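Local coordinates for protein racemase, putative (Roseobacter denitrificans, PDB 3TCS) that binds magnesium and D-alanine in a TIM barrel and is probably a racemase or hydro-lyase of the mandelate racemase family, at residues S208-T211 against P212-I216; R148-A151 against E152-R156; C62-L65 against H66-A70; E90-H93 against K94-G97. All coordinates share one frame; numbering follows the deposited sequence.

Interaction 1. Residues S208-T211 against P212-I216; sequences SCYT and PDRAI
Y210 and R214 meet across the N-terminal cap of helix 212-224, where the chain leaves barrel strand 201-205 and turns into the helix. The R214 chain crosses one side of the tyrosine ring. R214 CG lies 3.4 Å from Y210 CD1. The guanidinium plane stands 85° to the ring, so the two flat groups do not stack. Y210 CB, nearer the backbone, packs on A215 CB at 3.8 Å. T211 is the N-cap residue. Its OG1 sits between its own N and carbonyl carbon (chi1 56°), which turns it over the first turn of the helix. There T211 OG1 takes a weak hydrogen bond from R214 N at 3.4 Å. A215 N gives a stronger one to T211 O at 2.9 Å, reached nearly head-on. R214 is bent at chi2, and its guanidinium holds two acids, E186 through NH2 and E217 through NH1. This pairing probably keeps the arginine charged and fixed beside the ring. A water joins the two polar ends: it lies 2.7 Å from Y210 OH and accepts a hydrogen bond from R214 NH2 at 3.1 Å.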
loop_
_atom_site.group_PDB
_atom_site.type_symbol
_atom_site.label_atom_id
_atom_site.label_comp_id
_atom_site.label_asym_id
_atom_site.label_seq_id
_atom_site.Cartn_x
_atom_site.Cartn_y
_atom_site.Cartn_z
ATOM N N SER B 208 -6.110 16.847 3.808
ATOM C CA SER B 208 -4.686 16.869 4.155
ATOM C C SER B 208 -3.903 18.135 3.816
ATOM O O SER B 208 -2.682 18.093 3.678
ATOM C CB SER B 208 -3.978 15.675 3.502
ATOM O OG SER B 208 -4.433 14.442 4.031
ATOM N N CYS B 209 -4.580 19.268 3.720
ATOM C CA CYS B 209 -3.890 20.498 3.355
ATOM C C CYS B 209 -3.030 21.214 4.395
ATOM O O CYS B 209 -1.937 21.685 4.079
ATOM C CB CYS B 209 -4.906 21.503 2.809
ATOM S SG CYS B 209 -4.208 23.144 2.450
ATOM N N TYR B 210 -3.511 21.273 5.630
ATOM C CA TYR B 210 -2.858 22.044 6.688
ATOM C C TYR B 210 -1.857 21.454 7.664
ATOM O O TYR B 210 -1.793 20.250 7.883
ATOM C CB TYR B 210 -3.943 22.711 7.532
ATOM C CG TYR B 210 -4.995 23.444 6.739
ATOM C CD1 TYR B 210 -4.646 24.483 5.879
ATOM C CD2 TYR B 210 -6.349 23.127 6.879
ATOM C CE1 TYR B 210 -5.616 25.197 5.180
ATOM C CE2 TYR B 210 -7.331 23.838 6.180
ATOM C CZ TYR B 210 -6.951 24.873 5.336
ATOM O OH TYR B 210 -7.906 25.604 4.673
ATOM N N THR B 211 -1.078 22.357 8.258
ATOM C CA THR B 211 -0.123 22.009 9.300
ATOM C C THR B 211 -1.022 22.166 10.527
ATOM O O THR B 211 -2.055 22.833 10.450
ATOM C CB THR B 211 1.028 23.034 9.405
ATOM O OG1 THR B 211 0.483 24.345 9.615
ATOM C CG2 THR B 211 1.872 23.029 8.143
ATOM N N PRO B 212 -0.660 21.557 11.667
ATOM C CA PRO B 212 -1.516 21.700 12.848
ATOM C C PRO B 212 -1.889 23.139 13.226
ATOM O O PRO B 212 -3.051 23.418 13.524
ATOM C CB PRO B 212 -0.714 20.992 13.936
ATOM C CG PRO B 212 -0.071 19.884 13.175
ATOM C CD PRO B 212 0.418 20.583 11.919
ATOM N N ASP B 213 -0.919 24.052 13.209
ATOM C CA ASP B 213 -1.202 25.444 13.565
ATOM C C ASP B 213 -2.212 26.108 12.639
ATOM O O ASP B 213 -3.141 26.766 13.100
ATOM C CB ASP B 213 0.084 26.277 13.591
ATOM C CG ASP B 213 0.947 25.968 14.792
ATOM O OD1 ASP B 213 0.378 25.736 15.879
ATOM O OD2 ASP B 213 2.189 25.969 14.658
ATOM N N ARG B 214 -2.032 25.938 11.335
ATOM C CA ARG B 214 -2.948 26.535 10.374
ATOM C C ARG B 214 -4.338 25.908 10.481
ATOM O O ARG B 214 -5.352 26.598 10.350
ATOM C CB ARG B 214 -2.400 26.378 8.952
ATOM C CG ARG B 214 -3.339 26.868 7.852
ATOM C CD ARG B 214 -3.816 28.304 8.085
ATOM N NE ARG B 214 -4.693 28.739 7.000
ATOM C CZ ARG B 214 -5.530 29.770 7.064
ATOM N NH1 ARG B 214 -5.621 30.497 8.171
ATOM N NH2 ARG B 214 -6.285 30.068 6.013
ATOM N N ALA B 215 -4.381 24.599 10.719
ATOM C CA ALA B 215 -5.650 23.893 10.853
ATOM C C ALA B 215 -6.406 24.410 12.070
ATOM O O ALA B 215 -7.634 24.526 12.051
ATOM C CB ALA B 215 -5.410 22.387 10.988
ATOM N N ILE B 216 -5.674 24.712 13.138
ATOM C CA ILE B 216 -6.309 25.215 14.349
ATOM C C ILE B 216 -6.904 26.601 14.094
ATOM O O ILE B 216 -7.971 26.931 14.618
ATOM C CB ILE B 216 -5.304 25.243 15.523
ATOM C CG1 ILE B 216 -4.921 23.803 15.895
ATOM C CG2 ILE B 216 -5.922 25.957 16.726
ATOM C CD1 ILE B 216 -3.754 23.683 16.870
HETATM O O HOH W 1 -6.866 27.959 3.803
#

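Interaction 2. Residues R148-A151 against E152-R156; sequences RDEA and ERLKR
R153 and E150 form a salt bridge over one turn of helix 147-161. R153 starts with CB beside D149 O. Its CG lies between the backbone N and the carbonyl carbon (chi1 69°), which turns the chain back toward the start of the helix. R153 CG therefore rests 3.3 Å from E150 O. From CG to NE the chain is extended, and R153 CD passes the carboxylate at 3.9 Å from E150 OE2. R153 NE then donates to E150 OE2 at 2.8 Å, meeting it nearly along the C-O axis. R153 NH2 donates to the same E150 OE2 at 3.0 Å, on the syn side. The grip is side-on, with two nitrogens on one oxygen. That oxygen lies in the guanidinium plane, and the two groups are 24° from coplanar. The other oxygen, E150 OE1, is bound by S140 OG. R153 NH2 also has a salt bridge to E337, so this charge is shared by two acids. Elsewhere two acids lie close together. D149 and E152 run side by side with nearly parallel carboxylates, D149 OD1 3.8 Å from E152 OE1, which probably costs some repulsion. R156 NH2, 3.3 Å from E152 OE2, probably offsets part of it, through charge alone. The helix is the crossover of a beta-alpha-beta unit between strands 132-139 and 165-169. L154 packs on F166 and V168 of strand 165-169, while A151 packs against helix 184-196 at T191 and M192.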
loop_
_atom_site.group_PDB
_atom_site.type_symbol
_atom_site.label_atom_id
_atom_site.label_comp_id
_atom_site.label_asym_id
_atom_site.label_seq_id
_atom_site.Cartn_x
_atom_site.Cartn_y
_atom_site.Cartn_z
ATOM N N ARG B 148 -19.601 31.458 -3.735
ATOM C CA ARG B 148 -20.917 31.941 -4.144
ATOM C C ARG B 148 -21.686 30.904 -4.947
ATOM O O ARG B 148 -22.854 30.645 -4.668
ATOM C CB ARG B 148 -20.783 33.231 -4.961
ATOM C CG ARG B 148 -22.114 33.907 -5.276
ATOM C CD ARG B 148 -21.907 35.241 -5.993
ATOM N NE ARG B 148 -23.158 35.984 -6.149
ATOM C CZ ARG B 148 -23.767 36.654 -5.172
ATOM N NH1 ARG B 148 -23.244 36.691 -3.953
ATOM N NH2 ARG B 148 -24.910 37.284 -5.412
ATOM N N ASP B 149 -21.039 30.312 -5.948
ATOM C CA ASP B 149 -21.702 29.302 -6.762
ATOM C C ASP B 149 -21.940 28.020 -5.983
ATOM O O ASP B 149 -22.921 27.317 -6.221
ATOM C CB ASP B 149 -20.888 29.007 -8.024
ATOM C CG ASP B 149 -20.944 30.143 -9.025
ATOM O OD1 ASP B 149 -21.872 30.969 -8.912
ATOM O OD2 ASP B 149 -20.075 30.206 -9.922
ATOM N N GLU B 150 -21.041 27.719 -5.052
ATOM C CA GLU B 150 -21.170 26.521 -4.227
ATOM C C GLU B 150 -22.413 26.642 -3.348
ATOM O O GLU B 150 -23.235 25.729 -3.284
ATOM C CB GLU B 150 -19.932 26.347 -3.338
ATOM C CG GLU B 150 -20.006 25.139 -2.405
ATOM C CD GLU B 150 -19.643 23.829 -3.087
ATOM O OE1 GLU B 150 -18.506 23.353 -2.892
ATOM O OE2 GLU B 150 -20.488 23.274 -3.820
ATOM N N ALA B 151 -22.545 27.774 -2.666
ATOM C CA ALA B 151 -23.695 28.000 -1.800
ATOM C C ALA B 151 -24.983 27.966 -2.612
ATOM O O ALA B 151 -25.985 27.410 -2.177
ATOM C CB ALA B 151 -23.560 29.349 -1.089
ATOM N N GLU B 152 -24.946 28.557 -3.800
ATOM C CA GLU B 152 -26.118 28.614 -4.662
ATOM C C GLU B 152 -26.620 27.230 -5.059
ATOM O O GLU B 152 -27.807 26.934 -4.927
ATOM C CB GLU B 152 -25.804 29.450 -5.911
ATOM C CG GLU B 152 -26.971 29.623 -6.874
ATOM C CD GLU B 152 -26.694 30.661 -7.958
ATOM O OE1 GLU B 152 -25.639 30.570 -8.625
ATOM O OE2 GLU B 152 -27.538 31.566 -8.143
ATOM N N ARG B 153 -25.726 26.368 -5.532
ATOM C CA ARG B 153 -26.164 25.038 -5.934
ATOM C C ARG B 153 -26.593 24.183 -4.742
ATOM O O ARG B 153 -27.513 23.374 -4.852
ATOM C CB ARG B 153 -25.076 24.317 -6.746
ATOM C CG ARG B 153 -23.824 23.914 -5.980
ATOM C CD ARG B 153 -22.996 22.927 -6.815
ATOM N NE ARG B 153 -21.806 22.455 -6.113
ATOM C CZ ARG B 153 -20.997 21.498 -6.563
ATOM N NH1 ARG B 153 -21.244 20.898 -7.721
ATOM N NH2 ARG B 153 -19.936 21.140 -5.851
ATOM N N LEU B 154 -25.945 24.363 -3.596
ATOM C CA LEU B 154 -26.308 23.578 -2.419
ATOM C C LEU B 154 -27.634 24.055 -1.826
ATOM O O LEU B 154 -28.420 23.257 -1.307
ATOM C CB LEU B 154 -25.189 23.645 -1.379
ATOM C CG LEU B 154 -23.892 22.958 -1.829
ATOM C CD1 LEU B 154 -22.869 22.978 -0.694
ATOM C CD2 LEU B 154 -24.197 21.517 -2.233
ATOM N N LYS B 155 -27.881 25.359 -1.899
ATOM C CA LYS B 155 -29.128 25.916 -1.387
ATOM C C LYS B 155 -30.291 25.371 -2.215
ATOM O O LYS B 155 -31.355 25.066 -1.682
ATOM C CB LYS B 155 -29.096 27.447 -1.464
ATOM C CG LYS B 155 -30.261 28.128 -0.758
ATOM C CD LYS B 155 -30.127 29.647 -0.812
ATOM C CE LYS B 155 -31.198 30.310 0.043
ATOM N NZ LYS B 155 -31.027 31.784 0.096
ATOM N N ARG B 156 -30.090 25.242 -3.522
ATOM C CA ARG B 156 -31.149 24.719 -4.372
ATOM C C ARG B 156 -31.422 23.253 -4.046
ATOM O O ARG B 156 -32.568 22.814 -4.066
ATOM C CB ARG B 156 -30.781 24.909 -5.846
ATOM C CG ARG B 156 -30.757 26.386 -6.208
ATOM C CD ARG B 156 -30.455 26.667 -7.670
ATOM N NE ARG B 156 -30.502 28.108 -7.916
ATOM C CZ ARG B 156 -30.173 28.690 -9.064
ATOM N NH1 ARG B 156 -29.767 27.955 -10.092
ATOM N NH2 ARG B 156 -30.254 30.011 -9.183
#

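Interaction 3. Residues C62-L65 against H66-A70; sequences CTVL and HRQVA
L65 CD2 lies over the centre of one face of the H66 ring, 4.3 Å from the centroid and 3° off the ring normal, a CH-pi contact. H66 CD2 comes within 3.2 Å of C62 O. Both ring nitrogens are held from outside the segment, ND1 by S386 and NE2 by T30, which fixes the rotation of the ring. With an alanine at H66, L65 CD2 would probably lose its aromatic surface and the S386 and T30 hydroxyls their histidine partner. R67 sets CB against T63 O, then bends at chi2 and chi3 and leads off to a salt bridge with D59 of the second subunit. Q68 lays its OE1 beside V64 CG1 at 3.4 Å. That oxygen is hydrogen-bonded to Y99 of the second subunit. V69 packs its CB on L65 CG at 4.4 Å. V69 N and A70 N both donate to L65 O, at 2.9 Å and 2.8 Å. The V69 bond comes from above the carbonyl plane, whereas the A70 bond is nearly straight. The five-residue step to A70 marks a wider, pi-type turn in helix 58-73. This helix belongs to the N-terminal domain of the mandelate racemase fold, where it packs one flank on strand 25-32 and another on the second subunit.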
loop_
_atom_site.group_PDB
_atom_site.type_symbol
_atom_site.label_atom_id
_atom_site.label_comp_id
_atom_site.label_asym_id
_atom_site.label_seq_id
_atom_site.Cartn_x
_atom_site.Cartn_y
_atom_site.Cartn_z
ATOM N N CYS B 62 -8.596 -4.790 -11.069
ATOM C CA CYS B 62 -9.129 -6.079 -11.504
ATOM C C CYS B 62 -8.008 -7.027 -11.917
ATOM O O CYS B 62 -8.106 -8.237 -11.723
ATOM C CB CYS B 62 -10.138 -5.884 -12.637
ATOM S SG CYS B 62 -11.725 -5.203 -12.049
ATOM N N THR B 63 -6.938 -6.476 -12.480
ATOM C CA THR B 63 -5.798 -7.302 -12.858
ATOM C C THR B 63 -5.192 -7.867 -11.572
ATOM O O THR B 63 -4.845 -9.049 -11.492
ATOM C CB THR B 63 -4.739 -6.471 -13.616
ATOM O OG1 THR B 63 -5.272 -6.080 -14.889
ATOM C CG2 THR B 63 -3.458 -7.290 -13.831
ATOM N N VAL B 64 -5.077 -7.014 -10.560
ATOM C CA VAL B 64 -4.529 -7.430 -9.273
ATOM C C VAL B 64 -5.431 -8.481 -8.628
ATOM O O VAL B 64 -4.955 -9.440 -8.014
ATOM C CB VAL B 64 -4.380 -6.215 -8.314
ATOM C CG1 VAL B 64 -4.077 -6.683 -6.893
ATOM C CG2 VAL B 64 -3.259 -5.313 -8.809
ATOM N N LEU B 65 -6.740 -8.310 -8.779
ATOM C CA LEU B 65 -7.684 -9.255 -8.194
ATOM C C LEU B 65 -7.454 -10.678 -8.701
ATOM O O LEU B 65 -7.391 -11.624 -7.914
ATOM C CB LEU B 65 -9.124 -8.820 -8.498
ATOM C CG LEU B 65 -10.265 -9.579 -7.802
ATOM C CD1 LEU B 65 -11.526 -8.721 -7.816
ATOM C CD2 LEU B 65 -10.518 -10.920 -8.488
ATOM N N HIS B 66 -7.322 -10.838 -10.011
ATOM C CA HIS B 66 -7.117 -12.169 -10.579
ATOM C C HIS B 66 -5.718 -12.714 -10.323
ATOM O O HIS B 66 -5.524 -13.920 -10.165
ATOM C CB HIS B 66 -7.390 -12.138 -12.079
ATOM C CG HIS B 66 -8.835 -11.936 -12.418
ATOM N ND1 HIS B 66 -9.771 -12.940 -12.308
ATOM C CD2 HIS B 66 -9.509 -10.836 -12.829
ATOM C CE1 HIS B 66 -10.962 -12.469 -12.635
ATOM N NE2 HIS B 66 -10.829 -11.194 -12.956
ATOM N N ARG B 67 -4.746 -11.817 -10.273
ATOM C CA ARG B 67 -3.364 -12.213 -10.056
ATOM C C ARG B 67 -3.050 -12.527 -8.599
ATOM O O ARG B 67 -2.330 -13.486 -8.302
ATOM C CB ARG B 67 -2.430 -11.097 -10.529
ATOM C CG ARG B 67 -0.939 -11.439 -10.498
ATOM C CD ARG B 67 -0.568 -12.349 -11.663
ATOM N NE ARG B 67 -0.760 -11.674 -12.942
ATOM C CZ ARG B 67 0.095 -10.800 -13.466
ATOM N NH1 ARG B 67 1.217 -10.497 -12.827
ATOM N NH2 ARG B 67 -0.177 -10.218 -14.626
ATOM N N GLN B 68 -3.609 -11.739 -7.687
ATOM C CA GLN B 68 -3.282 -11.901 -6.276
ATOM C C GLN B 68 -4.378 -12.206 -5.270
ATOM O O GLN B 68 -4.081 -12.441 -4.100
ATOM C CB GLN B 68 -2.520 -10.655 -5.826
ATOM C CG GLN B 68 -1.219 -10.446 -6.592
ATOM C CD GLN B 68 -0.614 -9.076 -6.350
ATOM O OE1 GLN B 68 -0.963 -8.107 -7.019
ATOM N NE2 GLN B 68 0.286 -8.990 -5.382
ATOM N N VAL B 69 -5.637 -12.189 -5.689
ATOM C CA VAL B 69 -6.709 -12.487 -4.745
ATOM C C VAL B 69 -7.419 -13.797 -5.079
ATOM O O VAL B 69 -7.514 -14.696 -4.239
ATOM C CB VAL B 69 -7.750 -11.347 -4.702
ATOM C CG1 VAL B 69 -8.820 -11.660 -3.659
ATOM C CG2 VAL B 69 -7.063 -10.033 -4.367
ATOM N N ALA B 70 -7.905 -13.904 -6.309
ATOM C CA ALA B 70 -8.624 -15.095 -6.757
ATOM C C ALA B 70 -7.906 -16.420 -6.491
ATOM O O ALA B 70 -8.527 -17.397 -6.063
ATOM C CB ALA B 70 -8.950 -14.972 -8.244
#

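Interaction 4. Residues E90-H93 against K94-G97; sequences EREH and KFPG
K94 lies alongside the imidazole of H93, with CG over one face of the ring. K94 CG is 4.2 Å from the centroid of the H93 ring and 14° off the normal, a CH-pi contact displaced toward the rim. K94 CE also comes to 3.9 Å from H93 CE1, so the lysine chain follows the ring outward. H93 CG sits between its own N and carbonyl carbon (chi1 69°), which places the ring against the K94 backbone and beside its side chain. Both tips end on the second subunit. H93 NE2 is bonded to E173 there, and K94 NZ forms a salt bridge with E257 there. Losing the imidazole to a serine would probably leave E173 of the second subunit without its partner and let the K94 chain move.

The backbone makes a type I beta turn from E92 to F95. F95 N donates to E92 O at 2.9 Å, from above the carbonyl plane. E92 OE1 approaches F95 CD2 at 3.6 Å. The carboxylate and ring are inclined by 45°, without stacking. E92 OE1 accepts a hydrogen bond from Q68 NE2, and E92 OE2 accepts one from W72 NE1.

A bound D-alanine lies about 5 Å from the K94 side chain. E257 of the second subunit is one of the magnesium ligands there. The type I turn thus links helix 81-91 to helix 98-119 in the N-terminal domain and brings K94 to a metal ligand across the dimer interface.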
loop_
_atom_site.group_PDB
_atom_site.type_symbol
_atom_site.label_atom_id
_atom_site.label_comp_id
_atom_site.label_asym_id
_atom_site.label_seq_id
_atom_site.Cartn_x
_atom_site.Cartn_y
_atom_site.Cartn_z
ATOM N N GLU B 90 -1.803 -12.340 3.945
ATOM C CA GLU B 90 -0.593 -13.000 4.419
ATOM C C GLU B 90 0.159 -13.629 3.252
ATOM O O GLU B 90 1.386 -13.554 3.184
ATOM C CB GLU B 90 -0.951 -14.039 5.477
ATOM C CG GLU B 90 -1.274 -13.396 6.815
ATOM C CD GLU B 90 -2.014 -14.320 7.759
ATOM O OE1 GLU B 90 -1.670 -15.518 7.813
ATOM O OE2 GLU B 90 -2.934 -13.840 8.458
ATOM N N ARG B 91 -0.571 -14.234 2.321
ATOM C CA ARG B 91 0.064 -14.840 1.152
ATOM C C ARG B 91 0.677 -13.748 0.274
ATOM O O ARG B 91 1.659 -13.976 -0.436
ATOM C CB ARG B 91 -0.960 -15.621 0.332
ATOM C CG ARG B 91 -1.504 -16.852 1.020
ATOM C CD ARG B 91 -0.479 -17.979 1.063
ATOM N NE ARG B 91 -1.054 -19.168 1.680
ATOM C CZ ARG B 91 -1.233 -19.322 2.988
ATOM N NH1 ARG B 91 -0.867 -18.361 3.833
ATOM N NH2 ARG B 91 -1.810 -20.426 3.449
ATOM N N GLU B 92 0.086 -12.559 0.318
ATOM C CA GLU B 92 0.575 -11.440 -0.481
ATOM C C GLU B 92 1.184 -10.382 0.435
ATOM O O GLU B 92 1.032 -9.182 0.193
ATOM C CB GLU B 92 -0.581 -10.820 -1.276
ATOM C CG GLU B 92 -1.278 -11.766 -2.259
ATOM C CD GLU B 92 -0.374 -12.215 -3.391
ATOM O OE1 GLU B 92 0.510 -11.429 -3.794
ATOM O OE2 GLU B 92 -0.556 -13.347 -3.890
ATOM N N HIS B 93 1.880 -10.832 1.478
ATOM C CA HIS B 93 2.474 -9.921 2.456
ATOM C C HIS B 93 3.530 -8.967 1.899
ATOM O O HIS B 93 3.892 -7.985 2.555
ATOM C CB HIS B 93 3.060 -10.718 3.629
ATOM C CG HIS B 93 4.262 -11.533 3.271
ATOM N ND1 HIS B 93 5.529 -11.229 3.725
ATOM C CD2 HIS B 93 4.392 -12.642 2.506
ATOM C CE1 HIS B 93 6.387 -12.118 3.257
ATOM N NE2 HIS B 93 5.724 -12.987 2.515
ATOM N N LYS B 94 4.021 -9.252 0.698
ATOM C CA LYS B 94 5.020 -8.400 0.057
ATOM C C LYS B 94 4.316 -7.252 -0.657
ATOM O O LYS B 94 4.958 -6.375 -1.233
ATOM C CB LYS B 94 5.818 -9.201 -0.975
ATOM C CG LYS B 94 6.693 -10.304 -0.395
ATOM C CD LYS B 94 7.939 -9.737 0.259
ATOM C CE LYS B 94 8.919 -10.852 0.613
ATOM N NZ LYS B 94 10.209 -10.302 1.114
ATOM N N PHE B 95 2.987 -7.265 -0.616
ATOM C CA PHE B 95 2.203 -6.234 -1.286
ATOM C C PHE B 95 1.272 -5.474 -0.354
ATOM O O PHE B 95 0.055 -5.454 -0.549
ATOM C CB PHE B 95 1.401 -6.860 -2.432
ATOM C CG PHE B 95 2.253 -7.324 -3.578
ATOM C CD1 PHE B 95 2.544 -6.469 -4.633
ATOM C CD2 PHE B 95 2.800 -8.602 -3.581
ATOM C CE1 PHE B 95 3.366 -6.879 -5.675
ATOM C CE2 PHE B 95 3.627 -9.025 -4.618
ATOM C CZ PHE B 95 3.911 -8.159 -5.666
ATOM N N PRO B 96 1.834 -4.838 0.681
ATOM C CA PRO B 96 0.980 -4.087 1.600
ATOM C C PRO B 96 0.504 -2.844 0.859
ATOM O O PRO B 96 1.242 -2.281 0.058
ATOM C CB PRO B 96 1.928 -3.743 2.740
ATOM C CG PRO B 96 3.223 -3.525 2.024
ATOM C CD PRO B 96 3.258 -4.681 1.034
ATOM N N GLY B 97 -0.723 -2.414 1.104
ATOM C CA GLY B 97 -1.178 -1.228 0.412
ATOM C C GLY B 97 -2.554 -1.300 -0.204
ATOM O O GLY B 97 -3.260 -2.303 -0.100
#

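In the fold
Interactions 1 and 2 belong to the barrel domain, interactions 3 and 4 to the N-terminal domain. The first two are partly buried. Interaction 1 caps a helix, while interaction 2 lies within one. Both use charged side chains, and neither touches the second subunit. They are about 26 Å apart between centres and do not meet. Interactions 3 and 4 are buried, and each packs a CH group on a histidine face. Their centres are about 13 Å apart. Q68 NE2 joins them through a probable hydrogen bond to E92 OE1, 2.9 Å away. Both also reach the second subunit, where R67, Q68, H93 and K94 find partners, while H66 and E92 are held within the chain.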